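Local coordinates for molybdate-binding protein MolA (Haemophilus influenzae, PDB 3PSH) that binds molybdate and tungstate, but not sulfate or phosphate, in the periplasm and serves the MolBCA ABC transporter in low-affinity molybdate import, at residues A[47-52]-A[62-67]; A[184-189]-A[204-209]; A[271-276]-A[313-318]; A[293-298]-A[303-308]. One frame throughout, in Å; residues are numbered along the deposited sequence.

Contact 1. Residues A[47-52]-A[62-67]; sequences NWKKQL and ELENMA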
# COMPACT_ATOMS: atom_id res chain seq x y z
N ASN A 47 -14.25 -6.20 -1.08
CA ASN A 47 -13.10 -7.00 -0.60
C ASN A 47 -12.19 -6.31 0.40
O ASN A 47 -10.98 -6.66 0.46
CB ASN A 47 -12.35 -7.55 -1.83
CG ASN A 47 -11.96 -6.51 -2.84
OD1 ASN A 47 -12.58 -5.42 -2.94
ND2 ASN A 47 -10.91 -6.83 -3.64
N TRP A 48 -12.74 -5.35 1.15
CA TRP A 48 -11.91 -4.59 2.15
C TRP A 48 -11.26 -5.48 3.22
O TRP A 48 -10.04 -5.31 3.50
CB TRP A 48 -12.65 -3.38 2.70
CG TRP A 48 -13.78 -3.74 3.63
CD1 TRP A 48 -15.12 -3.99 3.29
CD2 TRP A 48 -13.67 -3.86 5.04
NE1 TRP A 48 -15.82 -4.29 4.46
CE2 TRP A 48 -14.97 -4.19 5.54
CE3 TRP A 48 -12.59 -3.78 5.97
CZ2 TRP A 48 -15.22 -4.38 6.97
CZ3 TRP A 48 -12.84 -3.97 7.41
CH2 TRP A 48 -14.13 -4.28 7.87
N LYS A 49 -11.96 -6.50 3.72
CA LYS A 49 -11.29 -7.28 4.76
C LYS A 49 -10.12 -8.09 4.14
O LYS A 49 -9.08 -8.22 4.74
CB LYS A 49 -12.30 -8.27 5.38
CG LYS A 49 -13.36 -7.54 6.22
CD LYS A 49 -14.37 -8.52 6.97
CE LYS A 49 -15.51 -7.73 7.73
NZ LYS A 49 -16.52 -8.88 8.01
N LYS A 50 -10.31 -8.63 2.98
CA LYS A 50 -9.20 -9.38 2.32
C LYS A 50 -7.97 -8.48 2.03
O LYS A 50 -6.79 -8.83 2.41
CB LYS A 50 -9.63 -10.13 1.08
CG LYS A 50 -8.47 -10.79 0.46
CD LYS A 50 -8.97 -11.94 -0.42
CE LYS A 50 -7.83 -12.85 -0.84
NZ LYS A 50 -7.40 -12.18 -2.08
N GLN A 51 -8.26 -7.30 1.48
CA GLN A 51 -7.17 -6.45 1.03
C GLN A 51 -6.48 -5.68 2.15
O GLN A 51 -5.26 -5.35 2.04
CB GLN A 51 -7.78 -5.44 0.00
CG GLN A 51 -8.15 -6.11 -1.33
CD GLN A 51 -6.97 -6.80 -2.04
OE1 GLN A 51 -5.84 -6.35 -2.01
NE2 GLN A 51 -7.26 -7.98 -2.66
N LEU A 52 -7.23 -5.36 3.24
CA LEU A 52 -6.66 -4.71 4.42
C LEU A 52 -6.20 -5.66 5.52
O LEU A 52 -5.49 -5.20 6.45
CB LEU A 52 -7.58 -3.58 5.02
CG LEU A 52 -7.84 -2.43 4.02
CD1 LEU A 52 -8.91 -1.48 4.61
CD2 LEU A 52 -6.60 -1.50 3.94
N GLU A 62 -15.91 1.02 12.46
CA GLU A 62 -17.05 1.54 11.67
C GLU A 62 -17.14 0.95 10.24
O GLU A 62 -18.21 1.02 9.58
CB GLU A 62 -17.07 3.11 11.70
CG GLU A 62 -15.87 3.77 11.01
CD GLU A 62 -14.52 3.85 11.86
OE1 GLU A 62 -14.39 3.12 12.87
OE2 GLU A 62 -13.61 4.63 11.45
N LEU A 63 -16.05 0.27 9.81
CA LEU A 63 -16.07 -0.37 8.52
C LEU A 63 -17.01 -1.61 8.47
O LEU A 63 -17.44 -2.00 7.41
CB LEU A 63 -14.65 -0.72 8.02
CG LEU A 63 -13.66 0.42 7.88
CD1 LEU A 63 -12.35 -0.19 7.25
CD2 LEU A 63 -14.26 1.52 6.99
N GLU A 64 -17.27 -2.20 9.61
CA GLU A 64 -17.97 -3.47 9.72
C GLU A 64 -19.39 -3.43 9.16
O GLU A 64 -19.83 -4.39 8.53
CB GLU A 64 -17.99 -3.87 11.18
CG GLU A 64 -18.46 -5.34 11.41
CD GLU A 64 -17.52 -6.36 10.77
OE1 GLU A 64 -16.40 -6.59 11.24
OE2 GLU A 64 -17.95 -6.96 9.81
N ASN A 65 -20.07 -2.31 9.36
CA ASN A 65 -21.47 -2.15 8.86
C ASN A 65 -21.56 -1.22 7.66
O ASN A 65 -22.65 -0.76 7.20
CB ASN A 65 -22.35 -1.63 10.00
CG ASN A 65 -22.47 -2.63 11.18
OD1 ASN A 65 -22.47 -2.21 12.33
ND2 ASN A 65 -22.58 -3.92 10.89
N MET A 66 -20.39 -0.89 7.09
CA MET A 66 -20.34 -0.12 5.89
C MET A 66 -20.95 -0.85 4.69
O MET A 66 -20.65 -2.05 4.41
CB MET A 66 -18.89 0.20 5.56
CG MET A 66 -18.53 1.47 4.89
SD MET A 66 -19.04 3.09 5.54
CE MET A 66 -17.77 3.60 6.66
N ALA A 67 -21.83 -0.17 3.96
CA ALA A 67 -22.26 -0.67 2.67
C ALA A 67 -21.07 -0.94 1.65
O ALA A 67 -20.03 -0.24 1.76
CB ALA A 67 -23.24 0.34 2.02
O HOH W 1 -18.59 -3.57 5.58
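The indole of Trp48 reaches Leu63 at the end of its six-membered ring. Its chi1 of 71° sets CG between the backbone N and the carbonyl carbon, and from this position the ring leads across to residues 62-67. Along one side of the indole NE1 lies 3.1 Å from a water molecule, to which it donates a weak hydrogen bond; that water also lies 2.7 Å from Leu63 O and 2.8 Å from Met66 O. CE3 and CZ3 meet Leu63 CD1, over the same face as Leu63 CB. At the tip CZ2 comes to 3.3 Å from Leu63 O, while CH2 is 3.6 Å from Leu63 CB. Leu63 CB sits 18° off the normal through the centroid of the Trp48 six-membered ring, in a CH-pi contact; Lys49 CG lies against the opposite face.

The extended Lys49 chain continues past the indole, and its NZ forms a salt bridge of 3.0 Å to the syn lone pair of Glu64 OE2. Gln51 of the same helix touches molybdate. The chemistry is thus mixed: a buried apolar ring face, a salt bridge at its exposed margin, and a water linking the indole N-H to two carbonyls.

Contact 2. Residues A[184-189]-A[204-209]; sequences VRTYMA and LMMEHA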
# COMPACT_ATOMS: atom_id res chain seq x y z
N VAL A 184 20.82 -7.26 0.74
CA VAL A 184 20.22 -8.58 1.15
C VAL A 184 19.17 -8.99 0.11
O VAL A 184 18.25 -8.17 -0.21
CB VAL A 184 19.56 -8.45 2.57
CG1 VAL A 184 18.85 -9.82 2.86
CG2 VAL A 184 20.58 -8.11 3.62
N ARG A 185 19.34 -10.16 -0.52
CA ARG A 185 18.37 -10.67 -1.56
C ARG A 185 17.13 -11.25 -0.92
O ARG A 185 17.18 -12.27 -0.22
CB ARG A 185 19.06 -11.69 -2.43
CG ARG A 185 20.16 -10.94 -3.29
CD ARG A 185 21.00 -11.88 -4.19
NE ARG A 185 20.15 -12.80 -4.98
CZ ARG A 185 19.44 -12.56 -6.09
NH1 ARG A 185 19.36 -11.32 -6.68
NH2 ARG A 185 18.78 -13.63 -6.62
N THR A 186 15.96 -10.62 -1.24
CA THR A 186 14.75 -10.81 -0.49
C THR A 186 13.62 -11.10 -1.44
O THR A 186 13.70 -10.62 -2.59
CB THR A 186 14.49 -9.51 0.33
OG1 THR A 186 15.64 -9.16 1.15
CG2 THR A 186 13.31 -9.61 1.21
N TYR A 187 12.63 -11.86 -0.96
CA TYR A 187 11.54 -12.25 -1.85
C TYR A 187 10.25 -12.05 -1.09
O TYR A 187 10.13 -12.49 0.06
CB TYR A 187 11.70 -13.76 -2.15
CG TYR A 187 10.56 -14.31 -3.01
CD1 TYR A 187 10.54 -14.09 -4.42
CD2 TYR A 187 9.54 -15.09 -2.43
CE1 TYR A 187 9.48 -14.61 -5.22
CE2 TYR A 187 8.45 -15.61 -3.28
CZ TYR A 187 8.48 -15.36 -4.65
OH TYR A 187 7.39 -15.85 -5.30
N MET A 188 9.27 -11.48 -1.80
CA MET A 188 7.95 -11.29 -1.24
C MET A 188 7.01 -12.44 -1.69
O MET A 188 6.66 -12.52 -2.84
CB MET A 188 7.45 -9.87 -1.66
CG MET A 188 6.05 -9.63 -1.32
SD MET A 188 5.60 -9.85 0.42
CE MET A 188 6.52 -8.72 1.10
N ALA A 189 6.59 -13.26 -0.77
CA ALA A 189 5.72 -14.42 -1.14
C ALA A 189 4.25 -14.10 -0.76
O ALA A 189 3.90 -13.96 0.39
CB ALA A 189 6.22 -15.69 -0.35
N LEU A 204 10.99 -0.95 -3.63
CA LEU A 204 11.46 0.32 -3.06
C LEU A 204 11.61 0.18 -1.57
O LEU A 204 12.58 0.64 -0.96
CB LEU A 204 10.53 1.52 -3.37
CG LEU A 204 10.73 1.96 -4.87
CD1 LEU A 204 9.57 2.76 -5.27
CD2 LEU A 204 11.96 2.84 -4.92
N MET A 205 10.64 -0.50 -0.95
CA MET A 205 10.77 -0.69 0.53
C MET A 205 12.02 -1.51 0.84
O MET A 205 12.77 -1.13 1.73
CB MET A 205 9.57 -1.42 1.14
CG MET A 205 9.67 -1.62 2.68
SD MET A 205 8.09 -2.51 3.19
CE MET A 205 8.42 -4.16 2.64
N MET A 206 12.25 -2.51 -0.00
CA MET A 206 13.45 -3.36 0.16
C MET A 206 14.70 -2.48 -0.09
O MET A 206 15.61 -2.43 0.78
CB MET A 206 13.38 -4.49 -0.83
CG MET A 206 12.23 -5.44 -0.41
SD MET A 206 12.22 -6.81 -1.53
CE MET A 206 10.83 -7.88 -0.98
N GLU A 207 14.70 -1.64 -1.11
CA GLU A 207 15.95 -0.85 -1.38
C GLU A 207 16.29 0.10 -0.25
O GLU A 207 17.48 0.26 0.15
CB GLU A 207 15.75 -0.02 -2.65
CG GLU A 207 15.85 -0.88 -3.88
CD GLU A 207 15.45 -0.09 -5.18
OE1 GLU A 207 15.26 1.15 -5.04
OE2 GLU A 207 15.44 -0.72 -6.23
N HIS A 208 15.28 0.76 0.31
CA HIS A 208 15.51 1.75 1.35
C HIS A 208 16.00 1.12 2.67
O HIS A 208 16.58 1.78 3.50
CB HIS A 208 14.25 2.56 1.59
CG HIS A 208 13.99 3.57 0.51
ND1 HIS A 208 14.53 4.85 0.52
CD2 HIS A 208 13.21 3.48 -0.60
CE1 HIS A 208 14.11 5.50 -0.57
NE2 HIS A 208 13.34 4.68 -1.28
N ALA A 209 15.73 -0.17 2.83
CA ALA A 209 16.20 -0.85 4.04
C ALA A 209 17.40 -1.76 3.74
O ALA A 209 17.67 -2.74 4.43
CB ALA A 209 15.01 -1.65 4.69
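Met206 points its thioether straight at strand 184-188, between Thr186 and Met188. Beyond CG the methionine chain is fully extended, with chi2 -177° and chi3 180°, which carries SD and CE well out from helix 201-208 to the strand. Thr186 lies obliquely across this rod. Its CB is 4.0 Å from Met206 SD, and its methyl CG2 is 3.7 Å from Met206 CE. Met206 CE also rests 4.0 Å from Met188 CB, and it approaches the backbone carbonyl carbon of Tyr187, so that the end of one side chain touches three successive strand residues.

Thr186 presents carbon to the sulfur because CG2 stands anti to the backbone N; its hydroxyl OG1 is turned back along the strand and donates to Val184 O at 3.1 Å, from above the carbonyl plane. Met188 bends at chi2 and chi3, and its CB is the part that meets Met206. All four touching residues are buried, and the contact is purely apolar.

Strand and helix segments run nearly antiparallel, at 155°, with their axes 10.0 Å apart. The strand lies inside a parallel four-stranded sheet, next to strands 211-213 and 237-240. After strand 184-188 and the short strand 194-196, helix 201-208 leads back to the parallel neighbour 211-213, as in a beta-alpha-beta crossover, here in the sheet of one lobe of a periplasmic binding protein.

Contact 3. Residues A[271-276]-A[313-318]; sequences MPEYAK and DYYQKF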
# COMPACT_ATOMS: atom_id res chain seq x y z
N MET A 271 5.59 -9.88 8.04
CA MET A 271 5.87 -8.44 8.34
C MET A 271 4.78 -7.87 9.23
O MET A 271 3.63 -8.35 9.15
CB MET A 271 6.00 -7.58 7.05
CG MET A 271 7.01 -8.16 6.10
SD MET A 271 7.31 -7.25 4.58
CE MET A 271 7.92 -5.66 5.25
N PRO A 272 5.10 -6.84 9.99
CA PRO A 272 4.06 -6.31 10.79
C PRO A 272 2.96 -5.63 9.97
O PRO A 272 3.13 -5.20 8.78
CB PRO A 272 4.69 -5.15 11.56
CG PRO A 272 6.16 -5.66 11.74
CD PRO A 272 6.45 -6.41 10.46
N GLU A 273 1.87 -5.39 10.70
CA GLU A 273 0.74 -4.80 10.12
C GLU A 273 1.04 -3.47 9.34
O GLU A 273 0.49 -3.29 8.23
CB GLU A 273 -0.19 -4.39 11.26
CG GLU A 273 -1.51 -3.76 10.89
CD GLU A 273 -2.33 -3.52 12.18
OE1 GLU A 273 -2.03 -2.54 12.96
OE2 GLU A 273 -3.28 -4.37 12.35
N TYR A 274 1.87 -2.62 9.96
CA TYR A 274 2.24 -1.33 9.39
C TYR A 274 3.22 -1.41 8.24
O TYR A 274 3.42 -0.45 7.49
CB TYR A 274 2.73 -0.35 10.45
CG TYR A 274 3.83 -0.96 11.27
CD1 TYR A 274 5.09 -1.00 10.75
CD2 TYR A 274 3.58 -1.48 12.53
CE1 TYR A 274 6.16 -1.54 11.51
CE2 TYR A 274 4.62 -2.01 13.30
CZ TYR A 274 5.89 -2.07 12.74
OH TYR A 274 7.01 -2.56 13.39
N ALA A 275 3.86 -2.58 8.12
CA ALA A 275 5.10 -2.68 7.25
C ALA A 275 4.68 -3.21 5.95
O ALA A 275 5.06 -4.36 5.57
CB ALA A 275 6.16 -3.53 7.91
N LYS A 276 3.79 -2.45 5.28
CA LYS A 276 3.16 -2.91 4.02
C LYS A 276 4.09 -2.89 2.80
O LYS A 276 4.32 -1.83 2.18
CB LYS A 276 1.93 -2.04 3.76
CG LYS A 276 1.04 -2.07 4.97
CD LYS A 276 -0.25 -1.20 4.63
CE LYS A 276 -1.46 -1.58 5.56
NZ LYS A 276 -1.17 -1.08 6.93
N ASP A 313 3.60 6.32 18.76
CA ASP A 313 3.33 7.73 18.53
C ASP A 313 2.48 7.90 17.20
O ASP A 313 1.54 8.69 17.12
CB ASP A 313 4.64 8.54 18.37
CG ASP A 313 5.41 8.68 19.69
OD1 ASP A 313 4.76 8.46 20.73
OD2 ASP A 313 6.66 8.92 19.58
N TYR A 314 2.88 7.11 16.19
CA TYR A 314 2.26 7.13 14.88
C TYR A 314 0.81 6.59 14.99
O TYR A 314 -0.14 7.23 14.42
CB TYR A 314 3.08 6.26 13.88
CG TYR A 314 2.57 6.36 12.37
CD1 TYR A 314 3.28 7.09 11.48
CD2 TYR A 314 1.37 5.81 12.02
CE1 TYR A 314 2.81 7.23 10.09
CE2 TYR A 314 0.91 5.83 10.72
CZ TYR A 314 1.62 6.60 9.73
OH TYR A 314 1.14 6.75 8.41
N TYR A 315 0.63 5.46 15.66
CA TYR A 315 -0.70 4.84 15.79
C TYR A 315 -1.59 5.78 16.61
O TYR A 315 -2.73 5.98 16.22
CB TYR A 315 -0.67 3.43 16.36
CG TYR A 315 -0.57 2.38 15.30
CD1 TYR A 315 0.54 2.29 14.42
CD2 TYR A 315 -1.59 1.43 15.12
CE1 TYR A 315 0.57 1.24 13.42
CE2 TYR A 315 -1.54 0.36 14.19
CZ TYR A 315 -0.42 0.30 13.29
OH TYR A 315 -0.46 -0.72 12.35
N GLN A 316 -1.06 6.42 17.65
CA GLN A 316 -1.98 7.23 18.49
C GLN A 316 -2.42 8.46 17.67
O GLN A 316 -3.61 8.85 17.78
CB GLN A 316 -1.23 7.66 19.78
CG GLN A 316 -0.90 6.44 20.68
CD GLN A 316 -2.10 5.90 21.44
OE1 GLN A 316 -3.18 6.47 21.42
NE2 GLN A 316 -1.93 4.71 22.06
N LYS A 317 -1.51 8.97 16.81
CA LYS A 317 -1.80 10.16 15.98
C LYS A 317 -2.77 9.89 14.82
O LYS A 317 -3.85 10.55 14.72
CB LYS A 317 -0.53 10.86 15.49
CG LYS A 317 -0.80 11.90 14.44
CD LYS A 317 -1.17 13.26 15.06
CE LYS A 317 -1.52 14.26 13.94
NZ LYS A 317 -2.22 15.45 14.71
N PHE A 318 -2.52 8.79 14.06
CA PHE A 318 -3.23 8.58 12.78
C PHE A 318 -4.30 7.53 12.89
O PHE A 318 -5.26 7.56 12.09
CB PHE A 318 -2.17 8.25 11.68
CG PHE A 318 -1.28 9.48 11.41
CD1 PHE A 318 -1.84 10.65 10.94
CD2 PHE A 318 0.10 9.48 11.71
CE1 PHE A 318 -1.09 11.81 10.76
CE2 PHE A 318 0.88 10.63 11.51
CZ PHE A 318 0.31 11.80 11.00
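Glu273 and Tyr315 join a type I beta turn, Pro272 to Ala275, to helix 307-319 near the C-terminal end of this periplasmic binding protein. The turn follows strand 268-270, an outermost strand of one parallel sheet.

The polar part of the contact is a single hydrogen bond across the segments. Tyr315 OH donates to Glu273 OE1 at 2.5 Å, a very short distance. The glutamate chain is extended all the way from CB, with chi1 at -178° and chi2 at 176°, and it brings the carboxylate to the edge of the phenol. Carboxylate and ring planes are nearly coplanar, only 12° apart. Glu273 OE1 itself lies at the ring edge, near its plane, 3.2 Å from Tyr315 CE2. On the turn itself Lys276 NZ donates to Glu273 O, tying the lysine to the residue that carries the carboxylate, and it also forms a salt bridge with Glu284.

The apolar part is made by Tyr274, whose side chain stands at about a right angle to that of Tyr315. Its CB lies at the edge of the Tyr315 ring, 4.0 Å from CE1. Tyr323 meets both tyrosine rings edge-to-face, Tyr319 also meets the ring of Tyr315, and Trp292 and Leu288 of helix 283-297 touch Tyr274. The turn supplies a packing partner of its own: against one face of the Tyr274 ring, Pro272 CB lies 3.5 Å from the ring plane, displaced toward the rim.

Contact 4. Residues A[293-298]-A[303-308]; sequences LAKALY and QDVDLD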
# COMPACT_ATOMS: atom_id res chain seq x y z
N LEU A 293 12.14 -3.09 8.66
CA LEU A 293 12.89 -4.03 7.85
C LEU A 293 14.41 -3.71 8.02
O LEU A 293 15.26 -4.64 8.06
CB LEU A 293 12.45 -3.94 6.36
CG LEU A 293 13.15 -4.89 5.40
CD1 LEU A 293 12.93 -6.36 5.79
CD2 LEU A 293 12.55 -4.60 3.99
N ALA A 294 14.75 -2.41 8.09
CA ALA A 294 16.18 -2.01 8.22
C ALA A 294 16.69 -2.61 9.53
O ALA A 294 17.78 -3.17 9.55
CB ALA A 294 16.33 -0.52 8.24
N LYS A 295 15.91 -2.52 10.63
CA LYS A 295 16.38 -2.99 11.93
C LYS A 295 16.46 -4.51 11.96
O LYS A 295 17.29 -5.11 12.70
CB LYS A 295 15.46 -2.53 13.10
CG LYS A 295 15.38 -1.14 13.44
CD LYS A 295 14.49 -0.88 14.75
CE LYS A 295 14.85 -1.64 16.11
NZ LYS A 295 16.02 -1.01 16.83
N ALA A 296 15.54 -5.17 11.24
CA ALA A 296 15.53 -6.61 11.17
C ALA A 296 16.81 -7.10 10.48
O ALA A 296 17.35 -8.15 10.82
CB ALA A 296 14.22 -7.11 10.43
N LEU A 297 17.25 -6.40 9.45
CA LEU A 297 18.31 -6.91 8.57
C LEU A 297 19.67 -6.31 9.06
O LEU A 297 20.71 -6.97 8.79
CB LEU A 297 18.15 -6.44 7.11
CG LEU A 297 16.85 -6.90 6.44
CD1 LEU A 297 16.86 -6.31 4.99
CD2 LEU A 297 16.70 -8.44 6.48
N TYR A 298 19.66 -5.09 9.69
CA TYR A 298 20.91 -4.49 10.22
C TYR A 298 20.71 -4.09 11.62
O TYR A 298 20.86 -2.93 11.96
CB TYR A 298 21.34 -3.27 9.40
CG TYR A 298 21.52 -3.58 7.89
CD1 TYR A 298 22.80 -3.88 7.35
CD2 TYR A 298 20.39 -3.62 7.03
CE1 TYR A 298 22.91 -4.17 5.96
CE2 TYR A 298 20.53 -3.88 5.67
CZ TYR A 298 21.82 -4.20 5.14
OH TYR A 298 22.10 -4.54 3.82
N GLN A 303 20.42 0.22 17.07
CA GLN A 303 20.04 -0.06 18.47
C GLN A 303 19.49 1.07 19.25
O GLN A 303 18.69 0.84 20.17
CB GLN A 303 21.31 -0.71 19.15
CG GLN A 303 21.67 -2.14 18.64
CD GLN A 303 20.65 -3.20 18.94
OE1 GLN A 303 19.86 -3.11 19.90
NE2 GLN A 303 20.74 -4.28 18.22
N ASP A 304 19.84 2.28 18.83
CA ASP A 304 19.32 3.51 19.38
C ASP A 304 17.93 3.85 18.88
O ASP A 304 17.36 4.84 19.34
CB ASP A 304 20.14 4.81 19.05
CG ASP A 304 20.39 5.00 17.55
OD1 ASP A 304 20.73 3.94 16.92
OD2 ASP A 304 20.41 6.13 17.02
N VAL A 305 17.48 3.15 17.84
CA VAL A 305 16.16 3.55 17.22
C VAL A 305 15.07 2.79 17.92
O VAL A 305 14.94 1.57 17.77
CB VAL A 305 16.18 3.22 15.71
CG1 VAL A 305 14.83 3.49 15.10
CG2 VAL A 305 17.26 4.14 15.05
N ASP A 306 14.27 3.51 18.72
CA ASP A 306 13.21 2.92 19.55
C ASP A 306 11.97 2.73 18.64
O ASP A 306 11.14 3.64 18.50
CB ASP A 306 12.85 3.82 20.73
CG ASP A 306 11.76 3.20 21.62
OD1 ASP A 306 11.08 2.16 21.27
OD2 ASP A 306 11.63 3.73 22.76
N LEU A 307 11.95 1.68 17.86
CA LEU A 307 10.81 1.52 16.89
C LEU A 307 9.46 1.38 17.62
O LEU A 307 8.41 1.82 17.12
CB LEU A 307 11.09 0.30 15.97
CG LEU A 307 9.98 0.08 14.92
CD1 LEU A 307 9.79 1.31 14.10
CD2 LEU A 307 10.30 -1.00 14.01
N ASP A 308 9.44 0.74 18.78
CA ASP A 308 8.16 0.55 19.50
C ASP A 308 7.52 1.91 19.73
O ASP A 308 6.25 2.07 19.63
CB ASP A 308 8.39 -0.14 20.87
CG ASP A 308 8.67 -1.60 20.72
OD1 ASP A 308 8.38 -2.20 19.66
OD2 ASP A 308 9.29 -2.16 21.66
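Lys295 spans the helix-loop-helix connection between helix 283-297 and helix 307-319, meeting Val305 and Leu307 at the start of the second helix. The corner lies away from the molybdate site and is made almost entirely by this one long side chain.

Its conformation has two halves. From the helix, CG starts anti to the carbonyl carbon and the next bond is extended, so the first methylenes lead outward toward residues 303-308. This extended start sets Lys295 CD 3.8 Å from Leu307 CB. The chain then folds twice: the bend at chi3, 55°, turns CE, and the bend at chi4, 79°, turns NZ toward Val305 O.

Leu307 runs past the lysine in the opposite direction. With CG anti to its backbone N, its CB faces the lysine methylenes, and its side chain also touches Val291 and Trp292 of helix 283-297. Val305 adds its side chain to Val291 and to Leu170 of helix 168-175.

The nearest charge of opposite sign in the two segments is distant from the ammonium, Asp304 OD1 at 6.8 Å from Lys295 NZ, and Asp304 is engaged in a salt bridge with Arg174. Backbone carbonyls take the place of a carboxylate. Phe302 O accepts from NZ, and so does Val305 O, so the ammonium binds the loop at two points three residues apart. Lys295 NZ reaches Val305 O at 3.0 Å, approaching in the carbonyl plane with a C=O...donor angle of 150°.

How the contacts relate
From the N terminus, contact 1 closes first: a short loop returns residues 62-67 to helix 48-52 in the lobe built on the sheet of strands 21-24, 41-44, 87-91 and 109-112. Contact 2 follows in the other lobe, closing the passage from strand 184-188 to helix 201-208; its centre is 29 Å from that of contact 1. Contact 3 makes a wider closure, from the turn after strand 268-270 to helix 307-319, and the tight corner of contact 4 falls within it. Methionine packing joins contacts 2 and 3, Ala209 joins contact 2 to contact 4, and Leu307 reaches Tyr274, linking contacts 4 and 3.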